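Local coordinates for protein (adenylosuccinate lyase) (Thermotoga maritima, PDB 1C3C) that catalyses, as an adenylosuccinate lyase, the fumarate-releasing cleavages at two steps of purine biosynthesis, one of them the conversion of adenylosuccinate to AMP, at residues 120-125 / 328-333; 22-27 / 199-204. One frame throughout, in Å; residues are numbered along the deposited sequence.

Interaction 1 (120-125 / 328-333)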
ATOM      1  N   CYS A 120      27.615  -7.630   2.330  1.00  9.92           N
ATOM      2  CA  CYS A 120      27.964  -8.088   3.666  1.00 11.14           C
ATOM      3  C   CYS A 120      29.468  -8.054   3.902  1.00 11.72           C
ATOM      4  O   CYS A 120      29.955  -7.670   4.982  1.00 10.87           O
ATOM      5  CB  CYS A 120      27.440  -9.554   3.827  1.00 11.71           C
ATOM      6  SG  CYS A 120      25.649  -9.615   4.062  1.00 12.60           S
ATOM      7  N   ASP A 121      30.245  -8.510   2.892  1.00 12.16           N
ATOM      8  CA  ASP A 121      31.703  -8.521   3.055  1.00 13.67           C
ATOM      9  C   ASP A 121      32.219  -7.097   3.308  1.00 12.94           C
ATOM     10  O   ASP A 121      33.081  -6.873   4.163  1.00 13.54           O
ATOM     11  CB  ASP A 121      32.393  -9.120   1.832  1.00 16.34           C
ATOM     12  CG  ASP A 121      32.175 -10.617   1.658  1.00 19.88           C
ATOM     13  OD1 ASP A 121      31.822 -11.351   2.606  1.00 20.24           O
ATOM     14  OD2 ASP A 121      32.343 -11.071   0.498  1.00 21.77           O
ATOM     15  N   VAL A 122      31.706  -6.141   2.548  1.00 11.34           N
ATOM     16  CA  VAL A 122      32.089  -4.735   2.713  1.00 11.94           C
ATOM     17  C   VAL A 122      31.691  -4.215   4.085  1.00 11.29           C
ATOM     18  O   VAL A 122      32.470  -3.515   4.758  1.00 12.34           O
ATOM     19  CB  VAL A 122      31.479  -3.885   1.594  1.00 12.41           C
ATOM     20  CG1 VAL A 122      31.531  -2.395   1.920  1.00 13.55           C
ATOM     21  CG2 VAL A 122      32.230  -4.159   0.271  1.00 13.52           C
ATOM     22  N   LEU A 123      30.465  -4.530   4.506  1.00 10.91           N
ATOM     23  CA  LEU A 123      30.014  -4.103   5.835  1.00 10.70           C
ATOM     24  C   LEU A 123      30.865  -4.703   6.954  1.00 11.12           C
ATOM     25  O   LEU A 123      31.172  -3.951   7.896  1.00 10.94           O
ATOM     26  CB  LEU A 123      28.542  -4.485   6.015  1.00  9.48           C
ATOM     27  CG  LEU A 123      27.567  -3.653   5.145  1.00  8.50           C
ATOM     28  CD1 LEU A 123      26.210  -4.344   5.025  1.00  9.26           C
ATOM     29  CD2 LEU A 123      27.318  -2.291   5.782  1.00  9.92           C
ATOM     30  N   TRP A 124      31.241  -5.989   6.829  1.00 11.39           N
ATOM     31  CA  TRP A 124      32.101  -6.566   7.868  1.00 11.65           C
ATOM     32  C   TRP A 124      33.448  -5.846   7.911  1.00 11.88           C
ATOM     33  O   TRP A 124      33.964  -5.554   9.021  1.00 11.88           O
ATOM     34  CB  TRP A 124      32.331  -8.035   7.550  1.00 12.37           C
ATOM     35  CG  TRP A 124      33.194  -8.778   8.538  1.00 14.03           C
ATOM     36  CD1 TRP A 124      34.448  -9.276   8.290  1.00 15.61           C
ATOM     37  CD2 TRP A 124      32.898  -9.102   9.896  1.00 14.46           C
ATOM     38  NE1 TRP A 124      34.945  -9.903   9.426  1.00 15.38           N
ATOM     39  CE2 TRP A 124      33.992  -9.805  10.424  1.00 15.06           C
ATOM     40  CE3 TRP A 124      31.797  -8.842  10.726  1.00 14.39           C
ATOM     41  CZ2 TRP A 124      34.022 -10.253  11.746  1.00 14.91           C
ATOM     42  CZ3 TRP A 124      31.814  -9.289  12.033  1.00 14.77           C
ATOM     43  CH2 TRP A 124      32.936  -9.980  12.559  1.00 14.53           C
ATOM     44  N   GLU A 125      34.046  -5.596   6.740  1.00 12.88           N
ATOM     45  CA  GLU A 125      35.332  -4.874   6.674  1.00 15.26           C
ATOM     46  C   GLU A 125      35.219  -3.502   7.345  1.00 13.42           C
ATOM     47  O   GLU A 125      36.095  -3.121   8.116  1.00 13.23           O
ATOM     48  CB  GLU A 125      35.789  -4.709   5.217  1.00 20.89           C
ATOM     49  CG  GLU A 125      37.179  -4.168   4.979  1.00 28.84           C
ATOM     50  CD  GLU A 125      37.507  -3.872   3.521  1.00 35.50           C
ATOM     51  OE1 GLU A 125      38.587  -3.288   3.212  1.00 38.42           O
ATOM     52  OE2 GLU A 125      36.678  -4.189   2.620  1.00 38.27           O
ATOM     53  N   ASN A 328      28.962   0.426  -2.872  1.00 12.28           N
ATOM     54  CA  ASN A 328      29.998   1.444  -3.187  1.00 14.31           C
ATOM     55  C   ASN A 328      29.931   2.593  -2.190  1.00 13.24           C
ATOM     56  O   ASN A 328      30.986   3.097  -1.789  1.00 13.36           O
ATOM     57  CB  ASN A 328      29.815   1.988  -4.615  1.00 18.29           C
ATOM     58  CG  ASN A 328      30.896   3.033  -4.891  1.00 23.04           C
ATOM     59  OD1 ASN A 328      30.734   4.264  -4.953  1.00 26.49           O
ATOM     60  ND2 ASN A 328      32.117   2.515  -4.972  1.00 25.57           N
ATOM     61  N   VAL A 329      28.731   3.039  -1.792  1.00 12.28           N
ATOM     62  CA  VAL A 329      28.667   4.074  -0.752  1.00 12.16           C
ATOM     63  C   VAL A 329      29.441   3.659   0.502  1.00 12.37           C
ATOM     64  O   VAL A 329      30.298   4.415   1.003  1.00 13.39           O
ATOM     65  CB  VAL A 329      27.188   4.381  -0.414  1.00 12.22           C
ATOM     66  CG1 VAL A 329      27.043   5.293   0.818  1.00 12.71           C
ATOM     67  CG2 VAL A 329      26.593   5.065  -1.651  1.00 11.02           C
ATOM     68  N   VAL A 330      29.180   2.469   1.042  1.00 11.53           N
ATOM     69  CA  VAL A 330      29.751   2.101   2.345  1.00 12.30           C
ATOM     70  C   VAL A 330      31.251   1.808   2.156  1.00 12.84           C
ATOM     71  O   VAL A 330      32.074   2.189   2.993  1.00 13.72           O
ATOM     72  CB  VAL A 330      29.050   0.855   2.915  1.00 12.73           C
ATOM     73  CG1 VAL A 330      29.768   0.372   4.192  1.00 14.01           C
ATOM     74  CG2 VAL A 330      27.605   1.203   3.254  1.00 13.12           C
ATOM     75  N   ARG A 331      31.601   1.192   1.034  1.00 12.65           N
ATOM     76  CA  ARG A 331      33.005   0.933   0.733  1.00 14.35           C
ATOM     77  C   ARG A 331      33.843   2.214   0.707  1.00 14.49           C
ATOM     78  O   ARG A 331      34.987   2.198   1.217  1.00 15.22           O
ATOM     79  CB  ARG A 331      33.162   0.219  -0.626  1.00 16.10           C
ATOM     80  CG  ARG A 331      34.616  -0.320  -0.766  1.00 19.19           C
ATOM     81  CD  ARG A 331      34.815  -0.740  -2.201  1.00 23.08           C
ATOM     82  NE  ARG A 331      33.922  -1.745  -2.771  1.00 25.48           N
ATOM     83  CZ  ARG A 331      34.025  -3.058  -2.628  1.00 27.42           C
ATOM     84  NH1 ARG A 331      34.995  -3.578  -1.868  1.00 29.53           N
ATOM     85  NH2 ARG A 331      33.199  -3.921  -3.216  1.00 28.24           N
ATOM     86  N   ASN A 332      33.343   3.268   0.073  1.00 14.46           N
ATOM     87  CA  ASN A 332      34.174   4.442  -0.231  1.00 15.27           C
ATOM     88  C   ASN A 332      33.772   5.683   0.540  1.00 14.71           C
ATOM     89  O   ASN A 332      34.402   6.750   0.364  1.00 14.45           O
ATOM     90  CB  ASN A 332      34.092   4.724  -1.751  1.00 16.90           C
ATOM     91  CG  ASN A 332      34.790   3.586  -2.508  1.00 19.36           C
ATOM     92  OD1 ASN A 332      35.917   3.219  -2.176  1.00 20.05           O
ATOM     93  ND2 ASN A 332      34.106   2.996  -3.476  1.00 20.25           N
ATOM     94  N   MET A 333      32.792   5.585   1.428  1.00 13.38           N
ATOM     95  CA  MET A 333      32.420   6.786   2.189  1.00 14.11           C
ATOM     96  C   MET A 333      33.614   7.230   3.056  1.00 14.61           C
ATOM     97  O   MET A 333      34.401   6.422   3.580  1.00 14.94           O
ATOM     98  CB  MET A 333      31.186   6.560   3.064  1.00 13.99           C
ATOM     99  CG  MET A 333      31.292   5.549   4.173  1.00 11.94           C
ATOM    100  SD  MET A 333      29.692   5.212   5.091  1.00  7.98           S
ATOM    101  CE  MET A 333      30.375   3.961   6.202  1.00 15.09           C
TER
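V122 of helix 93-129 is the residue on which this contact turns, because its two methyls meet two different kinds of partner on helix 303-332. The short helical segments run nearly parallel, 25° apart with axes 9.4 Å from each other at closest approach, and V122 and R331 hold the nearest pair of CA atoms. On the tightly packed side, V122 CG1 lies 4.0 Å from V330 CG1 and also reaches the backbone of the other helix, 3.7 Å from R331 N. L123 adds one branch from the neighbouring position: its CD2 approaches V330 CG1 at 4.0 Å, the two side chains crossing at about a right angle. One methyl of V330 is thus shared by a valine and a leucine, and all three residues are buried.

The outer side is built differently. R331 is exposed, and its chain, bent at chi3 (-58°), brings the guanidinium back over V122. CG2 of V122 sits 3.4 Å above the guanidinium plane, off-centre and nearer the edge of the group, with NH1 its nearest atom at 3.5 Å. This is a van der Waals contact of a methyl with the face of a flat cation; no hydrogen bond joins the segments. The carboxylate of E125 stays apart, OE2 being 4.8 Å from R331 NH1, so any attraction there is probably a loose one through space, and E125 OE1 is instead salt-bridged to R129.

In the long helical bundle of this lyase family, V330 also packs on F119 and V126 of helix 93-129, L123 leans on M160 of helix 149-173, and V329 touches I239 of helix 216-242.

Interaction 2 (22-27 / 199-204)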
ATOM      1  N   TRP A  22      11.785 -19.149 -23.062  1.00 10.22           N
ATOM      2  CA  TRP A  22      10.673 -19.980 -23.581  1.00  9.96           C
ATOM      3  C   TRP A  22      11.227 -21.168 -24.370  1.00 10.89           C
ATOM      4  O   TRP A  22      10.711 -22.283 -24.245  1.00 10.02           O
ATOM      5  CB  TRP A  22       9.746 -19.164 -24.456  1.00 10.59           C
ATOM      6  CG  TRP A  22       8.980 -18.077 -23.747  1.00 11.56           C
ATOM      7  CD1 TRP A  22       9.016 -17.779 -22.398  1.00 11.05           C
ATOM      8  CD2 TRP A  22       8.024 -17.210 -24.340  1.00 12.26           C
ATOM      9  NE1 TRP A  22       8.126 -16.770 -22.136  1.00 11.50           N
ATOM     10  CE2 TRP A  22       7.528 -16.384 -23.311  1.00 12.31           C
ATOM     11  CE3 TRP A  22       7.537 -17.053 -25.650  1.00 13.60           C
ATOM     12  CZ2 TRP A  22       6.573 -15.400 -23.544  1.00 13.60           C
ATOM     13  CZ3 TRP A  22       6.570 -16.073 -25.873  1.00 14.26           C
ATOM     14  CH2 TRP A  22       6.094 -15.242 -24.834  1.00 14.85           C
ATOM     15  N   LEU A  23      12.227 -20.913 -25.206  1.00 12.10           N
ATOM     16  CA  LEU A  23      12.840 -22.025 -25.969  1.00 13.71           C
ATOM     17  C   LEU A  23      13.480 -23.056 -25.055  1.00 13.51           C
ATOM     18  O   LEU A  23      13.383 -24.280 -25.266  1.00 12.43           O
ATOM     19  CB  LEU A  23      13.854 -21.466 -26.975  1.00 15.64           C
ATOM     20  CG  LEU A  23      14.575 -22.498 -27.830  1.00 17.55           C
ATOM     21  CD1 LEU A  23      13.628 -23.345 -28.632  1.00 17.16           C
ATOM     22  CD2 LEU A  23      15.380 -21.909 -28.973  1.00 17.48           C
ATOM     23  N   GLU A  24      14.173 -22.600 -24.014  1.00 13.44           N
ATOM     24  CA  GLU A  24      14.785 -23.535 -23.058  1.00 15.00           C
ATOM     25  C   GLU A  24      13.731 -24.461 -22.441  1.00 12.99           C
ATOM     26  O   GLU A  24      13.972 -25.662 -22.267  1.00 11.79           O
ATOM     27  CB  GLU A  24      15.390 -22.795 -21.875  1.00 18.66           C
ATOM     28  CG  GLU A  24      16.798 -22.277 -21.958  1.00 24.21           C
ATOM     29  CD  GLU A  24      17.156 -21.877 -20.497  1.00 27.24           C
ATOM     30  OE1 GLU A  24      16.866 -20.728 -20.146  1.00 27.45           O
ATOM     31  OE2 GLU A  24      17.629 -22.699 -19.656  1.00 28.86           O
ATOM     32  N   VAL A  25      12.605 -23.864 -22.026  1.00 10.50           N
ATOM     33  CA  VAL A  25      11.534 -24.727 -21.486  1.00 10.60           C
ATOM     34  C   VAL A  25      11.027 -25.730 -22.528  1.00 10.82           C
ATOM     35  O   VAL A  25      10.926 -26.935 -22.228  1.00 10.08           O
ATOM     36  CB  VAL A  25      10.352 -23.857 -21.013  1.00 10.59           C
ATOM     37  CG1 VAL A  25       9.177 -24.757 -20.583  1.00 11.36           C
ATOM     38  CG2 VAL A  25      10.781 -22.961 -19.856  1.00 10.90           C
ATOM     39  N   GLU A  26      10.726 -25.235 -23.734  1.00 10.20           N
ATOM     40  CA  GLU A  26      10.280 -26.204 -24.755  1.00 11.76           C
ATOM     41  C   GLU A  26      11.264 -27.338 -25.027  1.00 11.79           C
ATOM     42  O   GLU A  26      10.832 -28.481 -25.266  1.00 11.61           O
ATOM     43  CB  GLU A  26      10.036 -25.432 -26.048  1.00 12.35           C
ATOM     44  CG  GLU A  26       8.942 -24.393 -26.024  1.00 14.21           C
ATOM     45  CD  GLU A  26       7.537 -24.903 -26.063  1.00 16.90           C
ATOM     46  OE1 GLU A  26       7.259 -26.118 -26.005  1.00 18.42           O
ATOM     47  OE2 GLU A  26       6.659 -24.023 -26.168  1.00 17.63           O
ATOM     48  N   LEU A  27      12.567 -27.014 -25.097  1.00 11.21           N
ATOM     49  CA  LEU A  27      13.582 -28.042 -25.358  1.00 12.33           C
ATOM     50  C   LEU A  27      13.740 -29.001 -24.187  1.00 12.38           C
ATOM     51  O   LEU A  27      14.102 -30.164 -24.349  1.00 13.03           O
ATOM     52  CB  LEU A  27      14.943 -27.425 -25.708  1.00 12.84           C
ATOM     53  CG  LEU A  27      14.968 -26.788 -27.121  1.00 15.00           C
ATOM     54  CD1 LEU A  27      16.201 -25.922 -27.297  1.00 15.77           C
ATOM     55  CD2 LEU A  27      14.899 -27.908 -28.164  1.00 16.93           C
ATOM     56  N   SER A 199      13.511 -30.985 -13.943  1.00 13.83           N
ATOM     57  CA  SER A 199      14.829 -31.322 -13.413  1.00 15.83           C
ATOM     58  C   SER A 199      15.963 -30.860 -14.332  1.00 15.12           C
ATOM     59  O   SER A 199      16.989 -30.396 -13.781  1.00 14.78           O
ATOM     60  CB  SER A 199      14.976 -32.815 -13.095  1.00 19.91           C
ATOM     61  OG  SER A 199      15.152 -33.524 -14.340  1.00 25.56           O
ATOM     62  N   TYR A 200      15.847 -30.924 -15.661  1.00 14.12           N
ATOM     63  CA  TYR A 200      16.896 -30.431 -16.536  1.00 14.70           C
ATOM     64  C   TYR A 200      17.087 -28.917 -16.350  1.00 14.93           C
ATOM     65  O   TYR A 200      18.183 -28.427 -16.568  1.00 16.38           O
ATOM     66  CB  TYR A 200      16.577 -30.608 -18.045  1.00 15.32           C
ATOM     67  CG  TYR A 200      16.235 -32.016 -18.458  1.00 17.03           C
ATOM     68  CD1 TYR A 200      15.168 -32.245 -19.338  1.00 18.23           C
ATOM     69  CD2 TYR A 200      16.951 -33.093 -17.976  1.00 19.29           C
ATOM     70  CE1 TYR A 200      14.851 -33.547 -19.707  1.00 19.96           C
ATOM     71  CE2 TYR A 200      16.645 -34.409 -18.356  1.00 20.97           C
ATOM     72  CZ  TYR A 200      15.610 -34.601 -19.220  1.00 21.46           C
ATOM     73  OH  TYR A 200      15.240 -35.874 -19.616  1.00 23.08           O
ATOM     74  N   LEU A 201      16.021 -28.200 -16.002  1.00 13.81           N
ATOM     75  CA  LEU A 201      16.090 -26.752 -15.805  1.00 13.51           C
ATOM     76  C   LEU A 201      16.491 -26.300 -14.399  1.00 14.16           C
ATOM     77  O   LEU A 201      16.572 -25.078 -14.123  1.00 14.44           O
ATOM     78  CB  LEU A 201      14.702 -26.202 -16.142  1.00 13.10           C
ATOM     79  CG  LEU A 201      14.199 -26.377 -17.588  1.00 13.86           C
ATOM     80  CD1 LEU A 201      12.742 -25.876 -17.642  1.00 13.62           C
ATOM     81  CD2 LEU A 201      15.089 -25.622 -18.577  1.00 14.17           C
ATOM     82  N   GLY A 202      16.672 -27.264 -13.510  1.00 13.46           N
ATOM     83  CA  GLY A 202      17.085 -26.920 -12.121  1.00 13.88           C
ATOM     84  C   GLY A 202      15.872 -26.535 -11.277  1.00 13.62           C
ATOM     85  O   GLY A 202      16.038 -25.940 -10.188  1.00 14.73           O
ATOM     86  N   LEU A 203      14.647 -26.901 -11.674  1.00 12.53           N
ATOM     87  CA  LEU A 203      13.427 -26.517 -11.009  1.00 12.21           C
ATOM     88  C   LEU A 203      12.693 -27.758 -10.491  1.00 12.84           C
ATOM     89  O   LEU A 203      12.909 -28.887 -10.940  1.00 14.50           O
ATOM     90  CB  LEU A 203      12.460 -25.770 -11.956  1.00 11.31           C
ATOM     91  CG  LEU A 203      13.051 -24.481 -12.565  1.00 12.28           C
ATOM     92  CD1 LEU A 203      12.045 -23.924 -13.585  1.00 12.16           C
ATOM     93  CD2 LEU A 203      13.358 -23.427 -11.492  1.00 12.94           C
ATOM     94  N   LYS A 204      11.787 -27.561  -9.535  1.00 12.49           N
ATOM     95  CA  LYS A 204      10.944 -28.657  -9.050  1.00 12.86           C
ATOM     96  C   LYS A 204       9.523 -28.490  -9.599  1.00 12.01           C
ATOM     97  O   LYS A 204       9.054 -27.373  -9.812  1.00 11.79           O
ATOM     98  CB  LYS A 204      10.847 -28.542  -7.518  1.00 15.85           C
ATOM     99  CG  LYS A 204      12.227 -28.838  -6.896  1.00 20.57           C
ATOM    100  CD  LYS A 204      12.059 -28.748  -5.363  1.00 23.79           C
ATOM    101  CE  LYS A 204      12.166 -27.260  -5.082  1.00 27.19           C
ATOM    102  NZ  LYS A 204      13.342 -26.650  -5.779  1.00 29.75           N
TER
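A Schellman motif closes the C-terminal end of helix 191-200, and the leucine within that turn, L201, is what meets helix 15-35. The evidence for the motif is the positive phi of G202 (83°) together with bonds back into the last turn, among them G202 N to S199 O at 3.2 Å. L201 is directed at the other helix, and its CA is the nearest to that of V25, 7.6 Å away.

The two methyls of L201 divide the work. CD1 packs 4.2 Å from V25 CG2, and equally far from V25 CA, so it lies against the flank of the helix as much as against a side chain. V25 itself points away from the turn; with CG1 anti to the backbone N (chi1 174°), CG2 stands beside that N and is the methyl that meets CD1. The other branch enters polar surroundings: L201 CD2 is 3.9 Å from the carbonyl oxygen E24 O and 4.0 Å from the carboxylate oxygen E24 OE2. E24 is exposed, and its carboxylate borders the leucine on the outer margin of the contact. These are van der Waals contacts, and no hydrogen bond crosses between the segments.

With L201 cut back to an alanine, both branches go; V25 CG2 would probably lose its apolar partner in the turn, and a gap is likely to open beside E24 O.

Further along helix 15-35, L201 also touches A28, while Y200 rests on A28 and A32, forms a cation-pi contact with R31 and hydrogen-bonds E35 through OH. Beyond the turn, the chain enters strand 204-205, parallel to strand 176-177, and on its other flank helix 15-35 packs W22 and E26 against helices 68-80 and 93-129.

Overall arrangement
The two contacts lie 37 Å apart between centres and do not touch, the nearest atoms being about 23 Å from each other. Interaction 1 is a buried contact, 15 Å from the centre of the chain, and buries 214 Å²; interaction 2, at 28 Å and 137 Å², is only partly buried, with V25 its buried residue. The first joins two long helices side by side through three buried aliphatic residues with an arginine at the margin; the second sets one turn leucine against a helix, with an exposed glutamate at its edge. Neither uses a cross-segment hydrogen bond. Helix 93-129 is common ground: it supplies half of interaction 1 and, near its other end, packs behind segment 22-27.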